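Putative sugar binding protein (PDB 6GT9) binds galactose in the cleft between its two lobes and probably serves as the sugar-recognising part of a three-component sensing system for galactan use. Local coordinates at residues Asp89-Gly95 and Pro114-Thr120; Ser193-Arg197 and Ser221-Gly227; Ala229-Glu233 and Tyr255-Ile261; Ala262-Glu268 and Thr295-Arg301. All coordinates share one frame; numbering follows the deposited sequence.

How the contacts relate
Contact 1 lies in the parallel sheet of one lobe. Contacts 2 and 3 and the strand pair of contact 4 belong to the other lobe, with its mixed sheet; the T295 end of contact 4 reaches back to the first. The four contacts follow each other along the chain in the order 1 to 4. The centres of contacts 1 and 2 are about 23 Å apart, as are those of contacts 1 and 4. Contacts 1, 2 and 4 all touch the same galactose, so the sugar is gripped from both lobes. Contacts 2 and 3 share helix 224-235 and have centres about 14 Å apart. Strand 263-266 of contact 4 follows helix 250-258 of contact 3; L256 packs on A262, A263 and I300. Contact 3 itself stays away from the sugar.

Contact 1 of 4, residues Asp89-Gly95 and Pro114-Thr120; sequences DGIITQG and PVVTIDT. With GAL (beta-D-galactopyranose), chain E.
I92 lays its CG2 methyl against CG2 of I118, the two atoms 3.5 Å apart. I92 and V116 share one face of the sheet, and I118 CG2 reaches I92 there. V116 is a looser apolar neighbour. In I92 this methyl is anti to the backbone N, beside its own carbonyl carbon, which brings it over the next strand. T93 and V115 meet on the other face. The backbones run parallel. I91 N donates to P114 O, V116 N to I91 O, T93 N to V116 O at 3.1 Å, and I118 N to T93 O. Strands 90-93 and 115-118 are neighbours in the parallel sheet of this lobe, and helix 98-110 makes the beta-alpha-beta crossover between them. At the C-terminal ends of the strands the pairing gives way to sugar binding. G95 N still bonds T120 O at 3.0 Å. The Q94 side chain runs beside D119, pointing the same way, with amide and carboxylate planes 66° apart. Q94 NE2 gives a bent bond of 3.0 Å to D119 OD1. T120 OG1 donates to the same oxygen at 2.9 Å from the opposite face of the carboxylate. These two bonds limit the rotation of the group. With CG anti to the backbone N (chi1 173°), D119 lies alongside Q94 with its carboxylate at the sugar. D119 OD2 accepts a hydrogen bond of 2.6 Å from galactose O2, and D119 OD1 lies 2.8 Å from galactose O3. Q94 NE2 also bonds E38, another residue of the sugar site.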
# COMPACT_ATOMS: atom_id res chain seq x y z
N ASP A 89 -1.54 -20.87 -13.49
CA ASP A 89 -0.10 -21.00 -13.71
C ASP A 89 0.74 -20.15 -12.77
O ASP A 89 1.94 -20.39 -12.62
CB ASP A 89 0.22 -20.68 -15.17
CG ASP A 89 -0.56 -21.55 -16.12
OD1 ASP A 89 -0.29 -22.76 -16.15
OD2 ASP A 89 -1.49 -21.06 -16.80
N GLY A 90 0.13 -19.16 -12.11
CA GLY A 90 0.86 -18.36 -11.15
C GLY A 90 -0.11 -17.46 -10.42
O GLY A 90 -1.17 -17.14 -10.96
N ILE A 91 0.23 -17.05 -9.20
CA ILE A 91 -0.64 -16.24 -8.35
C ILE A 91 0.19 -15.08 -7.81
O ILE A 91 1.29 -15.28 -7.29
CB ILE A 91 -1.24 -17.07 -7.20
CG1 ILE A 91 -2.18 -18.15 -7.77
CG2 ILE A 91 -1.98 -16.18 -6.22
CD1 ILE A 91 -2.76 -19.10 -6.74
N ILE A 92 -0.33 -13.87 -7.99
CA ILE A 92 0.33 -12.64 -7.54
C ILE A 92 -0.57 -12.00 -6.49
O ILE A 92 -1.76 -11.75 -6.76
CB ILE A 92 0.57 -11.68 -8.71
CG1 ILE A 92 1.36 -12.39 -9.82
CG2 ILE A 92 1.30 -10.40 -8.23
CD1 ILE A 92 1.28 -11.71 -11.19
N THR A 93 -0.01 -11.73 -5.31
CA THR A 93 -0.81 -11.29 -4.18
C THR A 93 0.08 -10.59 -3.16
O THR A 93 1.28 -10.83 -3.08
CB THR A 93 -1.50 -12.47 -3.49
OG1 THR A 93 -2.27 -11.99 -2.38
CG2 THR A 93 -0.45 -13.44 -2.98
N GLN A 94 -0.54 -9.75 -2.34
CA GLN A 94 0.11 -9.29 -1.12
C GLN A 94 0.31 -10.46 -0.17
O GLN A 94 -0.52 -11.37 -0.10
CB GLN A 94 -0.73 -8.24 -0.42
CG GLN A 94 -0.87 -6.91 -1.09
CD GLN A 94 -2.10 -6.19 -0.56
OE1 GLN A 94 -3.21 -6.70 -0.71
NE2 GLN A 94 -1.92 -5.03 0.09
N GLY A 95 1.42 -10.44 0.55
CA GLY A 95 1.52 -11.28 1.72
C GLY A 95 0.96 -10.47 2.87
O GLY A 95 1.71 -9.93 3.67
N PRO A 114 3.70 -21.19 -8.70
CA PRO A 114 4.60 -20.15 -8.17
C PRO A 114 3.83 -18.95 -7.66
O PRO A 114 2.80 -18.57 -8.22
CB PRO A 114 5.48 -19.78 -9.37
CG PRO A 114 4.65 -20.13 -10.56
CD PRO A 114 3.83 -21.33 -10.16
N VAL A 115 4.35 -18.32 -6.60
CA VAL A 115 3.73 -17.15 -6.00
C VAL A 115 4.71 -16.00 -6.06
O VAL A 115 5.87 -16.14 -5.66
CB VAL A 115 3.28 -17.43 -4.55
CG1 VAL A 115 2.81 -16.12 -3.86
CG2 VAL A 115 2.14 -18.46 -4.54
N VAL A 116 4.25 -14.87 -6.60
CA VAL A 116 4.98 -13.60 -6.54
C VAL A 116 4.19 -12.68 -5.62
O VAL A 116 2.98 -12.49 -5.81
CB VAL A 116 5.16 -12.98 -7.93
CG1 VAL A 116 5.72 -11.55 -7.82
CG2 VAL A 116 6.11 -13.84 -8.79
N THR A 117 4.86 -12.13 -4.61
CA THR A 117 4.20 -11.13 -3.79
C THR A 117 4.36 -9.76 -4.41
O THR A 117 5.36 -9.47 -5.08
CB THR A 117 4.75 -11.15 -2.36
OG1 THR A 117 6.19 -11.10 -2.38
CG2 THR A 117 4.32 -12.43 -1.67
N ILE A 118 3.36 -8.91 -4.18
CA ILE A 118 3.30 -7.57 -4.76
C ILE A 118 2.82 -6.61 -3.68
O ILE A 118 1.97 -6.97 -2.86
CB ILE A 118 2.37 -7.55 -6.00
CG1 ILE A 118 2.35 -6.17 -6.67
CG2 ILE A 118 0.93 -8.01 -5.65
CD1 ILE A 118 1.72 -6.20 -8.03
N ASP A 119 3.43 -5.42 -3.64
CA ASP A 119 2.98 -4.30 -2.80
C ASP A 119 3.26 -4.52 -1.31
O ASP A 119 3.64 -3.59 -0.60
CB ASP A 119 1.47 -4.03 -3.03
CG ASP A 119 0.88 -2.99 -2.08
OD1 ASP A 119 0.40 -3.39 -0.99
OD2 ASP A 119 0.88 -1.78 -2.41
N THR A 120 3.07 -5.74 -0.83
CA THR A 120 3.34 -6.12 0.55
C THR A 120 4.02 -7.49 0.52
O THR A 120 3.48 -8.42 -0.08
CB THR A 120 2.03 -6.21 1.37
OG1 THR A 120 1.28 -4.99 1.24
CG2 THR A 120 2.30 -6.53 2.84
C1 GAL E . -1.65 1.87 -0.59
C2 GAL E . -1.22 0.43 -0.37
C3 GAL E . -2.22 -0.56 -0.99
C4 GAL E . -3.61 -0.30 -0.44
C5 GAL E . -3.98 1.16 -0.59
C6 GAL E . -5.30 1.51 0.11
O1 GAL E . -0.72 2.75 0.01
O2 GAL E . 0.07 0.19 -0.96
O3 GAL E . -1.89 -1.86 -0.61
O4 GAL E . -3.67 -0.67 0.95
O5 GAL E . -2.96 2.08 -0.04
O6 GAL E . -5.80 2.74 -0.36

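Contact 2 of 4, residues Ser193-Arg197 and Ser221-Gly227; sequences SHITR and SALDAIG. With GAL (beta-D-galactopyranose), chain E; SO4 (sulfate ion), chain F.
S221 lies beside I195, whose CG2 is 3.9 Å from S221 OG. The same I195 methyl packs on galactose C6. S221 OG donates to D224 OD2 at 2.6 Å, from above the carboxylate plane. A222 follows, and its backbone N reaches the sugar ring oxygen, galactose O5, at 2.9 Å. A second, weak bond goes from A222 N to galactose O6. L223 fills the space between the loop and the helix. Its CD1 meets I195 O at 3.4 Å, and its CD2 sits 3.6 Å above the centre of the R197 guanidinium plane. The R197 chain is extended from CG to NE, which carries the flat group over this methyl. D224 begins helix 224-235. Its OD1 accepts from S193 OG at 2.6 Å on the syn side, near the carboxylate plane. Water 1 also donates to D224 OD1 and, weakly, to T196 O, bridging the two segments. I226 CG2 lies alongside R197 CD, and G227 CA comes close to R197 O. A sulfate, probably from the crystallisation liquor, is bound by R197 N at 2.7 Å and by R197 NH1. R197 also forms salt bridges with D43 and E251. The D224 carboxylate thus ties S193 to S221, one oxygen to each hydroxyl. This probably steadies the loop that presents A222 N to the sugar.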
# COMPACT_ATOMS: atom_id res chain seq x y z
N SER A 193 -8.42 3.06 9.24
CA SER A 193 -9.36 3.57 8.26
C SER A 193 -10.04 2.48 7.44
O SER A 193 -11.00 2.78 6.73
CB SER A 193 -8.65 4.53 7.30
OG SER A 193 -7.74 3.81 6.47
N HIS A 194 -9.55 1.24 7.51
CA HIS A 194 -10.04 0.16 6.64
C HIS A 194 -10.05 0.59 5.17
O HIS A 194 -10.95 0.25 4.40
CB HIS A 194 -11.40 -0.34 7.12
CG HIS A 194 -11.34 -0.87 8.51
ND1 HIS A 194 -11.81 -0.16 9.60
CD2 HIS A 194 -10.77 -1.99 9.01
CE1 HIS A 194 -11.57 -0.85 10.71
NE2 HIS A 194 -10.94 -1.97 10.37
N ILE A 195 -9.00 1.33 4.79
CA ILE A 195 -8.70 1.86 3.47
C ILE A 195 -9.89 2.46 2.73
O ILE A 195 -9.97 2.38 1.50
CB ILE A 195 -7.99 0.80 2.59
CG1 ILE A 195 -8.88 -0.39 2.26
CG2 ILE A 195 -6.70 0.32 3.25
CD1 ILE A 195 -8.25 -1.27 1.19
N THR A 196 -10.79 3.14 3.44
CA THR A 196 -11.83 3.90 2.78
C THR A 196 -11.66 5.38 3.12
O THR A 196 -11.14 5.72 4.18
CB THR A 196 -13.24 3.44 3.17
OG1 THR A 196 -13.57 3.89 4.48
CG2 THR A 196 -13.34 1.90 3.11
N ARG A 197 -12.10 6.24 2.21
CA ARG A 197 -12.07 7.68 2.49
C ARG A 197 -12.95 8.01 3.69
O ARG A 197 -12.60 8.88 4.51
CB ARG A 197 -12.56 8.48 1.29
CG ARG A 197 -11.65 8.46 0.10
CD ARG A 197 -12.30 9.24 -1.02
NE ARG A 197 -11.66 8.97 -2.30
CZ ARG A 197 -11.81 7.85 -3.00
NH1 ARG A 197 -12.57 6.86 -2.54
NH2 ARG A 197 -11.19 7.70 -4.17
N SER A 221 -1.87 4.82 3.98
CA SER A 221 -2.40 4.16 2.80
C SER A 221 -3.06 5.22 1.92
O SER A 221 -3.20 6.38 2.32
CB SER A 221 -3.36 3.03 3.17
OG SER A 221 -4.57 3.51 3.75
N ALA A 222 -3.48 4.81 0.72
CA ALA A 222 -3.64 5.76 -0.38
C ALA A 222 -4.76 6.77 -0.18
O ALA A 222 -4.72 7.85 -0.79
CB ALA A 222 -3.87 5.01 -1.69
N LEU A 223 -5.77 6.46 0.64
CA LEU A 223 -6.92 7.34 0.82
C LEU A 223 -6.94 8.05 2.17
O LEU A 223 -7.83 8.87 2.43
CB LEU A 223 -8.22 6.54 0.63
CG LEU A 223 -8.30 5.83 -0.72
CD1 LEU A 223 -9.47 4.85 -0.78
CD2 LEU A 223 -8.39 6.85 -1.86
N ASP A 224 -5.98 7.75 3.05
CA ASP A 224 -6.03 8.27 4.41
C ASP A 224 -5.90 9.79 4.44
O ASP A 224 -6.71 10.47 5.09
CB ASP A 224 -4.92 7.62 5.24
CG ASP A 224 -5.13 6.15 5.41
OD1 ASP A 224 -6.30 5.72 5.47
OD2 ASP A 224 -4.12 5.42 5.52
N ALA A 225 -4.88 10.33 3.78
CA ALA A 225 -4.67 11.78 3.85
C ALA A 225 -5.78 12.53 3.13
O ALA A 225 -6.07 13.69 3.47
CB ALA A 225 -3.31 12.13 3.25
N ILE A 226 -6.43 11.89 2.17
CA ILE A 226 -7.61 12.47 1.56
C ILE A 226 -8.73 12.59 2.58
O ILE A 226 -9.40 13.63 2.67
CB ILE A 226 -8.04 11.64 0.34
CG1 ILE A 226 -7.01 11.80 -0.79
CG2 ILE A 226 -9.46 12.03 -0.12
CD1 ILE A 226 -7.10 10.70 -1.84
N GLY A 227 -8.94 11.54 3.38
CA GLY A 227 -9.94 11.62 4.44
C GLY A 227 -9.62 12.69 5.46
O GLY A 227 -10.50 13.45 5.88
C1 GAL E . -1.65 1.87 -0.59
C2 GAL E . -1.22 0.43 -0.37
C3 GAL E . -2.22 -0.56 -0.99
C4 GAL E . -3.61 -0.30 -0.44
C5 GAL E . -3.98 1.16 -0.59
C6 GAL E . -5.30 1.51 0.11
O1 GAL E . -0.72 2.75 0.01
O2 GAL E . 0.07 0.19 -0.96
O3 GAL E . -1.89 -1.86 -0.61
O4 GAL E . -3.67 -0.67 0.95
O5 GAL E . -2.96 2.08 -0.04
O6 GAL E . -5.80 2.74 -0.36
S SO4 F . -14.78 5.53 0.16
O1 SO4 F . -15.59 4.39 -0.32
O2 SO4 F . -13.35 5.25 -0.02
O3 SO4 F . -15.07 5.77 1.57
O4 SO4 F . -15.07 6.74 -0.62
O HOH W 1 -8.31 5.22 3.60

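Contact 3 of 4, residues Ala229-Glu233 and Tyr255-Ile261; sequences AKVVE and YLQKGTI
This is a partly buried contact between two helices, 224-235 and 250-258, on the sugar-distal side of their lobe. At its centre a methyl rests on an aromatic ring. A229 CB lies 3.5 Å from the centroid of the Y255 ring, 2° off its normal, a CH-pi contact over the face. T260 CG2 also reaches A229 CB, at 3.7 Å, and I261 CG1 touches it more loosely. The two helices belong to successive beta-alpha units of the periplasmic binding protein fold, with strand 242-246 between them in the chain. Helix 250-258 ends in a Schellman motif at G259, whose positive phi turns the chain toward T260. E233 stretches across to this end, its chain extended beyond CG. E233 OE1 forms a salt bridge with K258 NZ at 2.6 Å. T260 OG1 lies close enough to donate to E233 OE1, but the modelled distance is doubtfully short. E233 OE1 also sits at the edge of the Y255 ring, near CE1, with carboxylate and ring planes 81° apart. Water 2 lies between E233 OE2 and Y255 OH, 2.9 Å from Y255 OH; its approach to E233 OE2 is doubtfully short. With a leucine in place of Y255, A229 CB would probably lack a flat face to rest on and water 2 its phenolic partner.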
# COMPACT_ATOMS: atom_id res chain seq x y z
N ALA A 229 -7.73 15.40 5.01
CA ALA A 229 -7.78 16.74 4.43
C ALA A 229 -9.21 17.25 4.35
O ALA A 229 -9.47 18.44 4.59
CB ALA A 229 -7.13 16.74 3.05
N LYS A 230 -10.15 16.38 4.00
CA LYS A 230 -11.55 16.78 3.98
C LYS A 230 -12.00 17.30 5.34
O LYS A 230 -12.69 18.32 5.43
CB LYS A 230 -12.44 15.62 3.55
CG LYS A 230 -13.93 15.87 3.71
CD LYS A 230 -14.71 14.55 3.87
CE LYS A 230 -16.22 14.76 3.85
NZ LYS A 230 -16.72 15.10 2.49
N VAL A 231 -11.61 16.62 6.42
CA VAL A 231 -12.02 17.04 7.75
C VAL A 231 -11.31 18.33 8.15
O VAL A 231 -11.93 19.25 8.71
CB VAL A 231 -11.77 15.90 8.75
CG1 VAL A 231 -11.98 16.38 10.18
CG2 VAL A 231 -12.71 14.75 8.45
N VAL A 232 -10.02 18.44 7.86
CA VAL A 232 -9.26 19.64 8.19
C VAL A 232 -9.86 20.86 7.49
O VAL A 232 -10.02 21.93 8.10
CB VAL A 232 -7.78 19.45 7.83
CG1 VAL A 232 -7.01 20.78 7.90
CG2 VAL A 232 -7.15 18.43 8.76
N GLU A 233 -10.22 20.71 6.22
CA GLU A 233 -10.76 21.85 5.48
C GLU A 233 -12.14 22.26 5.98
O GLU A 233 -12.49 23.44 5.89
CB GLU A 233 -10.80 21.54 3.98
CG GLU A 233 -9.43 21.56 3.33
CD GLU A 233 -9.49 21.62 1.81
OE1 GLU A 233 -8.41 21.77 1.18
OE2 GLU A 233 -10.59 21.51 1.24
N TYR A 255 -4.96 18.25 -3.31
CA TYR A 255 -4.79 18.79 -1.96
C TYR A 255 -3.37 19.30 -1.73
O TYR A 255 -3.16 20.31 -1.04
CB TYR A 255 -5.15 17.72 -0.94
CG TYR A 255 -6.62 17.59 -0.60
CD1 TYR A 255 -7.37 18.69 -0.21
CD2 TYR A 255 -7.25 16.34 -0.66
CE1 TYR A 255 -8.71 18.56 0.12
CE2 TYR A 255 -8.58 16.21 -0.34
CZ TYR A 255 -9.31 17.31 0.05
OH TYR A 255 -10.64 17.17 0.37
N LEU A 256 -2.38 18.58 -2.26
CA LEU A 256 -1.00 19.05 -2.21
C LEU A 256 -0.84 20.38 -2.93
O LEU A 256 -0.15 21.28 -2.44
CB LEU A 256 -0.09 17.99 -2.84
CG LEU A 256 1.39 17.84 -2.54
CD1 LEU A 256 1.64 17.69 -1.05
CD2 LEU A 256 1.88 16.61 -3.29
N GLN A 257 -1.49 20.52 -4.09
CA GLN A 257 -1.45 21.79 -4.80
C GLN A 257 -2.14 22.89 -4.00
O GLN A 257 -1.67 24.04 -3.98
CB GLN A 257 -2.09 21.63 -6.18
CG GLN A 257 -2.08 22.89 -7.04
CD GLN A 257 -0.70 23.29 -7.53
OE1 GLN A 257 -0.38 24.48 -7.61
NE2 GLN A 257 0.14 22.31 -7.85
N LYS A 258 -3.25 22.57 -3.34
CA LYS A 258 -3.97 23.53 -2.52
C LYS A 258 -3.24 23.88 -1.23
O LYS A 258 -3.62 24.86 -0.58
CB LYS A 258 -5.36 23.00 -2.17
CG LYS A 258 -6.41 23.23 -3.24
CD LYS A 258 -7.63 22.33 -3.05
CE LYS A 258 -8.73 22.98 -2.23
NZ LYS A 258 -8.29 23.37 -0.87
N GLY A 259 -2.23 23.10 -0.85
CA GLY A 259 -1.53 23.32 0.40
C GLY A 259 -2.13 22.62 1.60
O GLY A 259 -1.52 22.63 2.67
N THR A 260 -3.30 22.00 1.43
CA THR A 260 -3.94 21.29 2.54
C THR A 260 -3.10 20.11 3.00
O THR A 260 -2.90 19.91 4.21
CB THR A 260 -5.33 20.82 2.12
OG1 THR A 260 -6.05 21.91 1.54
CG2 THR A 260 -6.08 20.29 3.32
N ILE A 261 -2.62 19.29 2.05
CA ILE A 261 -1.63 18.25 2.32
C ILE A 261 -0.24 18.84 2.09
O ILE A 261 -0.02 19.57 1.12
CB ILE A 261 -1.88 17.02 1.43
CG1 ILE A 261 -3.22 16.38 1.83
CG2 ILE A 261 -0.74 16.02 1.53
CD1 ILE A 261 -3.60 15.14 1.03
O HOH W 2 -12.01 19.55 1.16

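Contact 4 of 4, residues Ala262-Glu268 and Thr295-Arg301; sequences AATVVQE and TETKVIR. With GAL (beta-D-galactopyranose), chain E.
V266 and I300 meet at about a right angle, with V266 CG2 set 3.5 Å from I300 CG2. K298 CG lies loosely against V266 on the same side. I300 CG1 takes the position between its backbone N and carbonyl carbon (chi1 60°), and T264 CG2 lies beside it at 3.8 Å. These side chains share one face of the sheet. On the other face the small A263 gives a shallow seat, and V299 CG1 settles on its CB at 3.8 Å. V299 CG2 leans toward V265. Strand 298-301 is the antiparallel edge strand of the mixed sheet. T264 and I300 form a hydrogen-bonded pair, with I300 N bonded to T264 O at 3.0 Å, and V266 N donates to K298 O. Beyond the regular pairing T297 takes over with its side chain. T297 OG1 is anti to the backbone N (chi1 -171°), donates to V266 O at 2.9 Å, and touches V265 CG1. A valine here removes the hydroxyl, so V266 O would probably lose its side-chain partner and the strand end be less firmly held. Further on, E268 CB packs on T295 CB, and water 4 joins E268 N, T295 OG1 and E296 O. Between these ties Q267 turns away from strand 298-301. Q267 NE2 gives galactose O2 a nearly straight hydrogen bond of 3.1 Å. The same nitrogen bonds D247, and Q267 OE1 accepts from T133. Holding both ends of the amide probably fixes its rotation, so that its N-H faces the sugar.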
# COMPACT_ATOMS: atom_id res chain seq x y z
N ALA A 262 0.69 18.53 2.98
CA ALA A 262 2.05 19.04 2.88
C ALA A 262 3.00 18.13 2.12
O ALA A 262 3.95 18.60 1.49
CB ALA A 262 2.62 19.29 4.28
N ALA A 263 2.78 16.81 2.18
CA ALA A 263 3.74 15.90 1.57
C ALA A 263 3.05 14.57 1.34
O ALA A 263 2.01 14.28 1.93
CB ALA A 263 4.97 15.71 2.45
N THR A 264 3.66 13.75 0.49
CA THR A 264 3.13 12.40 0.34
C THR A 264 4.22 11.47 -0.16
O THR A 264 5.16 11.88 -0.85
CB THR A 264 1.88 12.39 -0.58
OG1 THR A 264 1.19 11.15 -0.40
CG2 THR A 264 2.26 12.55 -2.05
N VAL A 265 4.11 10.20 0.22
CA VAL A 265 5.10 9.18 -0.12
C VAL A 265 4.73 8.54 -1.45
O VAL A 265 3.63 8.00 -1.61
CB VAL A 265 5.22 8.13 1.00
CG1 VAL A 265 6.31 7.12 0.65
CG2 VAL A 265 5.52 8.82 2.33
N VAL A 266 5.67 8.56 -2.39
CA VAL A 266 5.41 8.04 -3.73
C VAL A 266 5.56 6.53 -3.73
O VAL A 266 6.47 5.98 -3.09
CB VAL A 266 6.35 8.69 -4.76
CG1 VAL A 266 6.09 8.12 -6.15
CG2 VAL A 266 6.18 10.21 -4.75
N GLN A 267 4.67 5.84 -4.43
CA GLN A 267 4.88 4.45 -4.79
C GLN A 267 4.74 4.31 -6.29
O GLN A 267 4.35 5.26 -6.98
CB GLN A 267 3.91 3.50 -4.06
CG GLN A 267 4.02 3.46 -2.54
CD GLN A 267 3.23 2.30 -1.96
OE1 GLN A 267 3.78 1.22 -1.73
NE2 GLN A 267 1.93 2.50 -1.76
N GLU A 268 5.01 3.12 -6.82
CA GLU A 268 4.90 2.86 -8.25
C GLU A 268 3.95 1.70 -8.49
O GLU A 268 4.38 0.60 -8.87
CB GLU A 268 6.27 2.56 -8.86
CG GLU A 268 7.34 3.63 -8.61
CD GLU A 268 7.00 4.99 -9.21
OE1 GLU A 268 6.06 5.09 -10.04
OE2 GLU A 268 7.70 5.97 -8.86
N THR A 295 10.40 -1.21 -5.86
CA THR A 295 10.10 -0.07 -6.72
C THR A 295 10.33 1.23 -5.96
O THR A 295 10.36 1.27 -4.72
CB THR A 295 8.68 -0.17 -7.26
OG1 THR A 295 7.75 -0.43 -6.20
CG2 THR A 295 8.58 -1.34 -8.29
N GLU A 296 10.53 2.31 -6.72
CA GLU A 296 10.94 3.60 -6.16
C GLU A 296 9.97 4.10 -5.09
O GLU A 296 8.75 3.96 -5.23
CB GLU A 296 11.01 4.63 -7.30
CG GLU A 296 11.14 6.08 -6.89
CD GLU A 296 12.58 6.47 -6.59
OE1 GLU A 296 13.34 5.61 -6.09
OE2 GLU A 296 12.96 7.63 -6.87
N THR A 297 10.52 4.67 -4.01
CA THR A 297 9.72 5.42 -3.04
C THR A 297 10.51 6.64 -2.61
O THR A 297 11.75 6.62 -2.56
CB THR A 297 9.30 4.56 -1.81
OG1 THR A 297 8.35 5.28 -1.00
CG2 THR A 297 10.50 4.20 -0.95
N LYS A 298 9.79 7.73 -2.35
CA LYS A 298 10.40 9.02 -1.98
C LYS A 298 9.28 9.95 -1.54
O LYS A 298 8.14 9.82 -2.00
CB LYS A 298 11.14 9.64 -3.16
CG LYS A 298 10.26 9.91 -4.37
CD LYS A 298 10.88 10.91 -5.33
CE LYS A 298 10.61 10.52 -6.78
NZ LYS A 298 10.97 11.59 -7.75
N VAL A 299 9.61 10.89 -0.68
CA VAL A 299 8.65 11.90 -0.27
C VAL A 299 8.69 13.04 -1.28
O VAL A 299 9.77 13.49 -1.68
CB VAL A 299 8.95 12.40 1.15
CG1 VAL A 299 7.93 13.48 1.57
CG2 VAL A 299 8.89 11.24 2.12
N ILE A 300 7.52 13.47 -1.73
CA ILE A 300 7.41 14.63 -2.59
C ILE A 300 6.56 15.67 -1.88
O ILE A 300 5.73 15.35 -1.02
CB ILE A 300 6.82 14.31 -3.98
CG1 ILE A 300 5.41 13.73 -3.82
CG2 ILE A 300 7.76 13.36 -4.74
CD1 ILE A 300 4.39 14.31 -4.77
N ARG A 301 6.77 16.93 -2.25
CA ARG A 301 6.02 18.06 -1.74
C ARG A 301 5.51 18.86 -2.93
O ARG A 301 5.76 18.50 -4.09
CB ARG A 301 6.89 18.92 -0.81
CG ARG A 301 7.42 18.16 0.41
CD ARG A 301 8.53 18.90 1.12
NE ARG A 301 8.94 18.25 2.37
CZ ARG A 301 9.89 17.32 2.45
NH1 ARG A 301 10.52 16.92 1.35
NH2 ARG A 301 10.20 16.77 3.62
C1 GAL E . -1.65 1.87 -0.59
C2 GAL E . -1.22 0.43 -0.37
C3 GAL E . -2.22 -0.56 -0.99
C4 GAL E . -3.61 -0.30 -0.44
C5 GAL E . -3.98 1.16 -0.59
C6 GAL E . -5.30 1.51 0.11
O1 GAL E . -0.72 2.75 0.01
O2 GAL E . 0.07 0.19 -0.96
O3 GAL E . -1.89 -1.86 -0.61
O4 GAL E . -3.67 -0.67 0.95
O5 GAL E . -2.96 2.08 -0.04
O6 GAL E . -5.80 2.74 -0.36
O HOH W 3 6.22 19.79 3.40
O HOH W 4 6.97 1.83 -5.07